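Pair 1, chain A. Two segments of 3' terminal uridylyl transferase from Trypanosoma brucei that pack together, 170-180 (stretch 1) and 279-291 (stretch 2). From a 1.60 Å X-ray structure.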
# COMPACT_ATOMS: atom_id res chain seq x y z
N ALA A 170 10.45 13.97 7.53
CA ALA A 170 10.66 13.15 6.34
C ALA A 170 10.38 13.98 5.08
O ALA A 170 9.84 15.08 5.17
CB ALA A 170 9.77 11.95 6.38
N ARG A 171 10.73 13.44 3.91
CA ARG A 171 10.49 14.15 2.66
C ARG A 171 8.99 14.38 2.50
O ARG A 171 8.54 15.42 2.02
CB ARG A 171 11.03 13.33 1.48
CG ARG A 171 11.60 14.17 0.34
CD ARG A 171 11.95 13.28 -0.85
NE ARG A 171 10.88 12.33 -1.15
CZ ARG A 171 9.82 12.60 -1.90
NH1 ARG A 171 9.67 13.80 -2.44
NH2 ARG A 171 8.90 11.66 -2.11
N VAL A 172 8.22 13.38 2.93
CA VAL A 172 6.78 13.50 3.05
C VAL A 172 6.48 13.32 4.53
O VAL A 172 6.53 12.20 5.04
CB VAL A 172 6.05 12.42 2.23
CG1 VAL A 172 4.56 12.63 2.28
CG2 VAL A 172 6.53 12.43 0.77
N PRO A 173 6.20 14.42 5.26
CA PRO A 173 5.93 14.23 6.69
C PRO A 173 4.66 13.43 6.91
O PRO A 173 3.66 13.62 6.20
CB PRO A 173 5.72 15.66 7.20
CG PRO A 173 6.49 16.51 6.20
CD PRO A 173 6.21 15.85 4.90
N ILE A 174 4.70 12.52 7.87
CA ILE A 174 3.57 11.64 8.14
C ILE A 174 3.50 11.36 9.63
O ILE A 174 4.41 11.73 10.39
CB ILE A 174 3.67 10.29 7.40
CG1 ILE A 174 4.96 9.56 7.79
CG2 ILE A 174 3.63 10.48 5.89
CD1 ILE A 174 4.95 8.08 7.34
N ILE A 175 2.38 10.77 10.06
CA ILE A 175 2.27 10.19 11.39
C ILE A 175 2.16 8.69 11.21
O ILE A 175 1.32 8.21 10.47
CB ILE A 175 0.99 10.68 12.12
CG1 ILE A 175 1.06 12.20 12.37
CG2 ILE A 175 0.86 9.94 13.47
CD1 ILE A 175 -0.26 12.78 12.88
N LYS A 176 3.01 7.93 11.89
CA LYS A 176 2.89 6.47 11.87
C LYS A 176 2.31 6.03 13.18
O LYS A 176 2.75 6.45 14.26
CB LYS A 176 4.28 5.83 11.71
CG LYS A 176 4.81 5.89 10.25
CD LYS A 176 6.13 5.12 10.12
CE LYS A 176 5.87 3.63 10.09
NZ LYS A 176 5.36 3.26 8.72
N HIS A 177 1.29 5.17 13.13
CA HIS A 177 0.78 4.57 14.34
C HIS A 177 1.11 3.09 14.37
O HIS A 177 0.83 2.35 13.42
CB HIS A 177 -0.75 4.77 14.43
CG HIS A 177 -1.36 4.05 15.59
ND1 HIS A 177 -2.06 2.87 15.45
CD2 HIS A 177 -1.30 4.30 16.92
CE1 HIS A 177 -2.45 2.45 16.65
NE2 HIS A 177 -1.98 3.29 17.55
N HIS A 178 1.77 2.67 15.45
CA HIS A 178 2.19 1.28 15.62
C HIS A 178 1.30 0.64 16.69
O HIS A 178 1.42 0.95 17.87
CB HIS A 178 3.64 1.22 16.11
CG HIS A 178 4.61 1.98 15.27
ND1 HIS A 178 5.25 1.41 14.19
CD2 HIS A 178 5.08 3.24 15.38
CE1 HIS A 178 6.07 2.30 13.65
NE2 HIS A 178 5.99 3.42 14.36
N ALA A 179 0.42 -0.27 16.29
CA ALA A 179 -0.50 -0.89 17.25
C ALA A 179 0.18 -1.89 18.14
O ALA A 179 0.99 -2.69 17.67
CB ALA A 179 -1.64 -1.58 16.52
N SER A 180 -0.16 -1.85 19.41
CA SER A 180 0.29 -2.87 20.35
C SER A 180 -0.44 -4.18 20.08
O SER A 180 -1.54 -4.19 19.52
CB SER A 180 0.02 -2.42 21.79
OG SER A 180 0.73 -1.23 22.08
N GLU A 279 -11.64 0.74 16.81
CA GLU A 279 -10.79 0.22 15.71
C GLU A 279 -9.50 1.00 15.44
O GLU A 279 -8.43 0.40 15.22
CB GLU A 279 -11.63 0.09 14.42
CG GLU A 279 -12.67 -1.06 14.43
CD GLU A 279 -14.00 -0.73 15.12
OE1 GLU A 279 -14.18 0.39 15.68
OE2 GLU A 279 -14.91 -1.58 15.11
N LEU A 280 -9.58 2.33 15.46
CA LEU A 280 -8.43 3.15 15.09
C LEU A 280 -7.23 2.90 16.01
O LEU A 280 -6.06 3.02 15.60
CB LEU A 280 -8.84 4.63 15.12
CG LEU A 280 -7.78 5.60 14.63
CD1 LEU A 280 -7.50 5.42 13.14
CD2 LEU A 280 -8.14 7.05 14.93
N TYR A 281 -7.51 2.50 17.25
CA TYR A 281 -6.43 2.26 18.22
C TYR A 281 -5.71 0.95 17.97
O TYR A 281 -4.62 0.71 18.49
CB TYR A 281 -6.98 2.23 19.65
CG TYR A 281 -7.51 3.53 20.16
CD1 TYR A 281 -6.70 4.39 20.91
CD2 TYR A 281 -8.82 3.92 19.91
CE1 TYR A 281 -7.20 5.59 21.39
CE2 TYR A 281 -9.31 5.14 20.38
CZ TYR A 281 -8.51 5.96 21.11
OH TYR A 281 -9.06 7.14 21.57
N ASN A 282 -6.31 0.08 17.17
CA ASN A 282 -5.89 -1.30 17.08
C ASN A 282 -5.20 -1.64 15.76
O ASN A 282 -4.79 -2.79 15.56
CB ASN A 282 -7.11 -2.20 17.23
CG ASN A 282 -7.82 -2.00 18.54
OD1 ASN A 282 -7.21 -1.64 19.54
ND2 ASN A 282 -9.14 -2.23 18.55
N ILE A 283 -5.09 -0.67 14.86
CA ILE A 283 -4.54 -0.93 13.55
C ILE A 283 -3.28 -0.12 13.28
O ILE A 283 -3.16 1.04 13.70
CB ILE A 283 -5.60 -0.65 12.46
CG1 ILE A 283 -6.02 0.80 12.44
CG2 ILE A 283 -6.81 -1.58 12.61
CD1 ILE A 283 -6.84 1.12 11.21
N ASP A 284 -2.34 -0.71 12.57
CA ASP A 284 -1.17 0.02 12.09
C ASP A 284 -1.60 0.91 10.95
O ASP A 284 -2.30 0.45 10.03
CB ASP A 284 -0.10 -0.94 11.53
CG ASP A 284 0.57 -1.80 12.59
OD1 ASP A 284 0.77 -1.36 13.73
OD2 ASP A 284 0.95 -2.94 12.25
N PHE A 285 -1.20 2.18 10.99
CA PHE A 285 -1.51 3.10 9.89
C PHE A 285 -0.48 4.18 9.70
O PHE A 285 0.28 4.50 10.63
CB PHE A 285 -2.94 3.71 10.03
CG PHE A 285 -3.14 4.64 11.22
CD1 PHE A 285 -2.72 5.98 11.17
CD2 PHE A 285 -3.81 4.20 12.35
CE1 PHE A 285 -2.92 6.85 12.24
CE2 PHE A 285 -4.05 5.08 13.41
CZ PHE A 285 -3.58 6.39 13.36
N ASP A 286 -0.40 4.68 8.46
CA ASP A 286 0.40 5.86 8.15
C ASP A 286 -0.59 6.94 7.73
O ASP A 286 -1.43 6.71 6.85
CB ASP A 286 1.34 5.64 6.97
CG ASP A 286 2.49 4.69 7.28
OD1 ASP A 286 2.68 4.29 8.46
OD2 ASP A 286 3.20 4.34 6.32
N LEU A 287 -0.48 8.11 8.35
CA LEU A 287 -1.34 9.26 8.05
C LEU A 287 -0.53 10.33 7.32
O LEU A 287 0.50 10.79 7.79
CB LEU A 287 -1.92 9.77 9.38
CG LEU A 287 -2.95 10.90 9.36
CD1 LEU A 287 -3.60 11.01 10.71
CD2 LEU A 287 -2.32 12.24 8.98
N SER A 288 -0.98 10.70 6.13
CA SER A 288 -0.33 11.70 5.30
C SER A 288 -1.34 12.70 4.81
O SER A 288 -2.55 12.56 5.06
CB SER A 288 0.34 11.02 4.10
OG SER A 288 -0.61 10.25 3.36
N PHE A 289 -0.85 13.73 4.10
CA PHE A 289 -1.68 14.88 3.78
C PHE A 289 -1.78 15.15 2.29
O PHE A 289 -2.29 16.20 1.86
CB PHE A 289 -1.15 16.12 4.51
CG PHE A 289 -1.18 15.97 6.00
CD1 PHE A 289 -2.34 16.25 6.71
CD2 PHE A 289 -0.06 15.51 6.69
CE1 PHE A 289 -2.40 16.11 8.08
CE2 PHE A 289 -0.11 15.35 8.06
CZ PHE A 289 -1.27 15.64 8.76
N ARG A 290 -1.27 14.22 1.49
CA ARG A 290 -1.26 14.39 0.04
C ARG A 290 -2.20 13.43 -0.67
O ARG A 290 -2.56 12.39 -0.15
CB ARG A 290 0.17 14.18 -0.48
CG ARG A 290 1.16 15.11 0.21
CD ARG A 290 2.55 15.02 -0.39
NE ARG A 290 3.50 15.80 0.40
CZ ARG A 290 4.78 15.95 0.09
NH1 ARG A 290 5.26 15.35 -1.00
NH2 ARG A 290 5.57 16.69 0.85
N ALA A 291 -2.58 13.79 -1.89
CA ALA A 291 -3.58 13.00 -2.62
C ALA A 291 -2.99 11.99 -3.59
O ALA A 291 -3.71 11.12 -4.08
CB ALA A 291 -4.53 13.92 -3.37
O HOH W 1 1.98 14.19 4.04
O HOH W 2 6.28 4.14 6.44
O HOH W 3 -2.78 2.82 20.04
O HOH W 4 2.03 -3.29 15.16
O HOH W 5 -2.31 -0.19 20.27

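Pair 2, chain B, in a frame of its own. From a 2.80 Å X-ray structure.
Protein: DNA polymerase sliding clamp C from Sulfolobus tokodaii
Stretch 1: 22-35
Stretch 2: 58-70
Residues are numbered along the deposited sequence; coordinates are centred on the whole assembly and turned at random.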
# COMPACT_ATOMS: atom_id res chain seq x y z
N ILE B 22 14.71 1.95 -32.27
CA ILE B 22 16.00 1.79 -32.93
C ILE B 22 17.19 1.93 -31.99
O ILE B 22 17.09 2.54 -30.93
CB ILE B 22 16.14 2.77 -34.11
CG1 ILE B 22 16.01 4.21 -33.62
CG2 ILE B 22 15.10 2.48 -35.17
CD1 ILE B 22 15.97 5.22 -34.74
N ASP B 23 18.32 1.37 -32.40
CA ASP B 23 19.54 1.40 -31.60
C ASP B 23 20.44 2.58 -31.98
O ASP B 23 20.95 3.28 -31.11
CB ASP B 23 20.32 0.09 -31.75
CG ASP B 23 19.60 -1.09 -31.12
OD1 ASP B 23 18.73 -0.86 -30.26
OD2 ASP B 23 19.92 -2.24 -31.49
N GLU B 24 20.63 2.77 -33.28
CA GLU B 24 21.45 3.87 -33.78
C GLU B 24 20.58 4.86 -34.55
O GLU B 24 19.74 4.47 -35.35
CB GLU B 24 22.57 3.34 -34.68
CG GLU B 24 23.34 4.42 -35.45
CD GLU B 24 22.68 4.79 -36.77
OE1 GLU B 24 22.14 3.88 -37.45
OE2 GLU B 24 22.72 5.98 -37.14
N ILE B 25 20.78 6.15 -34.30
CA ILE B 25 20.08 7.17 -35.06
C ILE B 25 21.07 8.06 -35.80
O ILE B 25 22.24 8.16 -35.42
CB ILE B 25 19.19 8.06 -34.16
CG1 ILE B 25 20.03 9.02 -33.33
CG2 ILE B 25 18.30 7.20 -33.27
CD1 ILE B 25 19.21 10.05 -32.59
N THR B 26 20.60 8.69 -36.87
CA THR B 26 21.44 9.56 -37.67
C THR B 26 20.92 10.99 -37.62
O THR B 26 19.99 11.35 -38.34
CB THR B 26 21.48 9.10 -39.13
OG1 THR B 26 21.98 7.75 -39.20
CG2 THR B 26 22.38 10.01 -39.95
N LEU B 27 21.52 11.80 -36.76
CA LEU B 27 21.18 13.22 -36.69
C LEU B 27 21.61 13.91 -37.97
O LEU B 27 22.80 14.07 -38.23
CB LEU B 27 21.86 13.87 -35.48
CG LEU B 27 21.52 13.27 -34.12
CD1 LEU B 27 22.38 13.89 -33.03
CD2 LEU B 27 20.04 13.46 -33.80
N ASP B 28 20.64 14.31 -38.78
CA ASP B 28 20.91 14.94 -40.06
C ASP B 28 20.60 16.43 -40.02
O ASP B 28 19.46 16.85 -40.24
CB ASP B 28 20.09 14.26 -41.16
CG ASP B 28 20.34 14.86 -42.53
OD1 ASP B 28 21.25 15.70 -42.66
OD2 ASP B 28 19.62 14.48 -43.49
N PHE B 29 21.62 17.23 -39.73
CA PHE B 29 21.46 18.68 -39.65
C PHE B 29 21.49 19.33 -41.03
O PHE B 29 22.50 19.25 -41.74
CB PHE B 29 22.54 19.29 -38.75
CG PHE B 29 22.48 18.82 -37.33
CD1 PHE B 29 23.17 17.69 -36.93
CD2 PHE B 29 21.73 19.51 -36.39
CE1 PHE B 29 23.12 17.26 -35.62
CE2 PHE B 29 21.67 19.09 -35.08
CZ PHE B 29 22.36 17.96 -34.69
N THR B 30 20.39 19.96 -41.41
CA THR B 30 20.29 20.64 -42.69
C THR B 30 19.97 22.11 -42.50
O THR B 30 19.70 22.56 -41.38
CB THR B 30 19.22 20.00 -43.59
OG1 THR B 30 17.93 20.19 -43.01
CG2 THR B 30 19.49 18.51 -43.77
N SER B 31 19.99 22.87 -43.59
CA SER B 31 19.68 24.30 -43.53
C SER B 31 18.29 24.54 -42.97
O SER B 31 18.06 25.52 -42.25
CB SER B 31 19.82 24.92 -44.92
OG SER B 31 18.94 24.30 -45.85
N ASP B 32 17.35 23.66 -43.31
CA ASP B 32 15.97 23.80 -42.86
C ASP B 32 15.80 23.45 -41.39
O ASP B 32 15.03 24.08 -40.67
CB ASP B 32 15.04 22.94 -43.72
CG ASP B 32 14.98 23.40 -45.16
OD1 ASP B 32 15.48 24.50 -45.46
OD2 ASP B 32 14.43 22.66 -46.01
N GLY B 33 16.53 22.43 -40.94
CA GLY B 33 16.46 22.00 -39.55
C GLY B 33 17.00 20.60 -39.34
O GLY B 33 17.55 20.00 -40.26
N LEU B 34 16.83 20.09 -38.13
CA LEU B 34 17.30 18.75 -37.79
C LEU B 34 16.33 17.67 -38.25
O LEU B 34 15.22 17.56 -37.75
CB LEU B 34 17.53 18.63 -36.28
CG LEU B 34 17.89 17.24 -35.76
CD1 LEU B 34 19.12 16.70 -36.47
CD2 LEU B 34 18.11 17.28 -34.25
N LYS B 35 16.77 16.87 -39.22
CA LYS B 35 15.96 15.75 -39.70
C LYS B 35 16.47 14.44 -39.12
O LYS B 35 17.66 14.14 -39.17
CB LYS B 35 15.98 15.69 -41.23
CG LYS B 35 15.34 16.90 -41.90
CD LYS B 35 15.39 16.78 -43.42
CE LYS B 35 14.77 17.99 -44.08
NZ LYS B 35 14.74 17.86 -45.57
N GLU B 58 19.22 28.78 -30.86
CA GLU B 58 20.33 29.05 -31.77
C GLU B 58 20.51 27.88 -32.72
O GLU B 58 20.58 26.73 -32.30
CB GLU B 58 21.62 29.30 -30.98
CG GLU B 58 21.58 30.52 -30.09
CD GLU B 58 22.88 30.72 -29.32
OE1 GLU B 58 23.83 29.93 -29.53
OE2 GLU B 58 22.95 31.67 -28.50
N TYR B 59 20.60 28.18 -34.01
CA TYR B 59 20.78 27.15 -35.03
C TYR B 59 21.79 27.61 -36.08
O TYR B 59 21.49 28.49 -36.89
CB TYR B 59 19.45 26.82 -35.69
CG TYR B 59 19.47 25.54 -36.51
CD1 TYR B 59 19.20 24.31 -35.92
CD2 TYR B 59 19.76 25.57 -37.87
CE1 TYR B 59 19.22 23.15 -36.66
CE2 TYR B 59 19.79 24.41 -38.62
CZ TYR B 59 19.52 23.20 -38.01
OH TYR B 59 19.54 22.04 -38.75
N ASN B 60 22.98 27.02 -36.05
CA ASN B 60 24.04 27.42 -36.97
C ASN B 60 24.58 26.24 -37.78
O ASN B 60 25.55 25.60 -37.39
CB ASN B 60 25.18 28.09 -36.19
CG ASN B 60 26.29 28.58 -37.10
OD1 ASN B 60 26.15 28.61 -38.33
ND2 ASN B 60 27.42 28.96 -36.51
N VAL B 61 23.94 25.97 -38.91
CA VAL B 61 24.37 24.90 -39.80
C VAL B 61 24.65 25.45 -41.20
O VAL B 61 23.72 25.75 -41.95
CB VAL B 61 23.33 23.78 -39.90
CG1 VAL B 61 23.82 22.68 -40.83
CG2 VAL B 61 23.02 23.22 -38.52
N GLU B 62 25.92 25.58 -41.55
CA GLU B 62 26.31 26.11 -42.85
C GLU B 62 25.94 25.16 -43.99
O GLU B 62 25.20 25.53 -44.90
CB GLU B 62 27.80 26.44 -42.88
CG GLU B 62 28.71 25.32 -42.39
CD GLU B 62 30.18 25.72 -42.39
OE1 GLU B 62 30.48 26.87 -42.78
OE2 GLU B 62 31.02 24.89 -42.01
N LYS B 63 26.44 23.93 -43.92
CA LYS B 63 26.10 22.91 -44.91
C LYS B 63 25.59 21.66 -44.21
O LYS B 63 25.88 21.44 -43.03
CB LYS B 63 27.31 22.58 -45.79
CG LYS B 63 26.98 21.70 -46.98
CD LYS B 63 28.20 21.48 -47.87
CE LYS B 63 27.84 20.64 -49.09
NZ LYS B 63 29.02 20.42 -49.98
N GLU B 64 24.84 20.84 -44.94
CA GLU B 64 24.28 19.62 -44.37
C GLU B 64 25.36 18.76 -43.72
O GLU B 64 26.45 18.60 -44.27
CB GLU B 64 23.54 18.81 -45.44
CG GLU B 64 22.90 17.53 -44.91
CD GLU B 64 21.96 16.88 -45.92
OE1 GLU B 64 21.91 17.35 -47.08
OE2 GLU B 64 21.28 15.90 -45.55
N GLU B 65 25.06 18.23 -42.54
CA GLU B 65 26.01 17.40 -41.82
C GLU B 65 25.32 16.24 -41.11
O GLU B 65 24.55 16.44 -40.17
CB GLU B 65 26.80 18.24 -40.82
CG GLU B 65 27.91 17.48 -40.11
CD GLU B 65 28.75 18.37 -39.23
OE1 GLU B 65 28.48 19.59 -39.19
OE2 GLU B 65 29.68 17.85 -38.57
N LYS B 66 25.58 15.02 -41.59
CA LYS B 66 25.03 13.83 -40.97
C LYS B 66 26.00 13.27 -39.94
O LYS B 66 27.19 13.11 -40.22
CB LYS B 66 24.74 12.76 -42.03
CG LYS B 66 23.68 13.13 -43.05
CD LYS B 66 23.45 11.99 -44.03
CE LYS B 66 22.43 12.36 -45.09
NZ LYS B 66 22.22 11.24 -46.06
N VAL B 67 25.48 12.97 -38.76
CA VAL B 67 26.29 12.35 -37.71
C VAL B 67 25.49 11.30 -36.96
O VAL B 67 24.56 11.63 -36.22
CB VAL B 67 26.85 13.40 -36.73
CG1 VAL B 67 25.78 14.42 -36.36
CG2 VAL B 67 27.42 12.72 -35.49
N GLY B 68 25.84 10.04 -37.16
CA GLY B 68 25.18 8.95 -36.46
C GLY B 68 25.78 8.74 -35.09
O GLY B 68 26.94 9.06 -34.85
N VAL B 69 24.98 8.20 -34.17
CA VAL B 69 25.44 7.95 -32.81
C VAL B 69 24.59 6.90 -32.12
O VAL B 69 23.37 6.88 -32.28
CB VAL B 69 25.44 9.25 -31.98
CG1 VAL B 69 24.04 9.83 -31.91
CG2 VAL B 69 25.99 8.99 -30.59
N LYS B 70 25.23 6.02 -31.35
CA LYS B 70 24.50 5.03 -30.57
C LYS B 70 23.51 5.73 -29.64
O LYS B 70 23.91 6.52 -28.78
CB LYS B 70 25.48 4.18 -29.75
CG LYS B 70 24.81 3.08 -28.94
CD LYS B 70 25.81 2.35 -28.05
CE LYS B 70 25.12 1.30 -27.20
NZ LYS B 70 26.06 0.66 -26.23

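Both pairs are antiparallel two-strand ladders with a less regular part at one end of the ladder. The strand directions differ by 164° in pair 1 and 158° in pair 2. Fourteen central residues superpose with an RMSD of 0.9 Å. The buried areas are also close, 806 and 820 Å².

The register is the same. A:Ile175 and A:Leu287 match B:Leu27 and B:Val67, and each couple is a hydrogen-bonded pair. In pair 1, A:Leu287 N donates to A:Ile175 O at 2.8 Å, and A:Ile175 N to A:Leu287 O at 2.9 Å. In pair 2, B:Val67 N donates to B:Leu27 O at 2.9 Å. The return bond, B:Leu27 N to B:Val67 O, is weak at 3.1 Å. The side chains meet at the same distance: A:Ile175 CB lies 4.1 Å from A:Leu287 CB, and B:Leu27 CB lies 4.1 Å from B:Val67 CG1. Branched aliphatic groups fill this buried position in both.

The next couple on this face is A:His177 with A:Phe285, matched by B:Phe29 with B:Glu65. An aromatic residue stands at this position of stretch 1 in both pairs, but it is paired with a second ring, A:Phe285, in pair 1 and with a carboxylate residue, B:Glu65, in pair 2. In pair 1, A:His177 CB sits over the face of the A:Phe285 ring, 3.5 Å from its centroid. The two rings are near parallel but slid apart. The histidine also turns to the loop, where A:His177 ND1 donates to A:Ile283 O at 2.8 Å. B:Phe29 cannot make such a bond. It packs against B:Val67, B:Val61 and B:Tyr59: B:Phe29 CE1 is 4.0 Å from B:Val67 CG1, B:Phe29 CB is 4.0 Å from B:Val61 CG2, and B:Phe29 CD2 is 4.4 Å from B:Tyr59 CE1. The side-chain centres of A:His177 and B:Phe29 lie 4.6 Å apart after superposition.

On the other face, A:Lys176 and A:Asp286 match B:Asp28 and B:Lys66, so the charges are exchanged between strands. A:Lys176 NZ forms a salt bridge with A:Asp286 OD1 at 2.9 Å. Pair 2 has no such bridge here. B:Asp28 OD1 lies 3.6 Å from B:Lys66 CG, and 2.9 Å from B:Glu64 OE2, a close approach of like charges.

One step along this face, A:Ile174 and A:Ser288 match B:Thr26 and B:Gly68. A:Ile174 CG2 packs 3.8 Å from A:Ser288 CB. The backbones are closer in pair 2: B:Thr26 CA is 4.0 Å from B:Gly68 CA, against 4.8 Å from A:Ile174 CA to A:Ser288 CA. A CB on B:Gly68 would lie 3.1 Å from B:Glu24 OE2, which is tight.

At A:Asp284, matched by B:Glu64, the carboxylate OD1 accepts from A:Ala179 N at 2.8 Å. B:Glu64 OE2 instead approaches B:Thr30 CG2 at 3.6 Å.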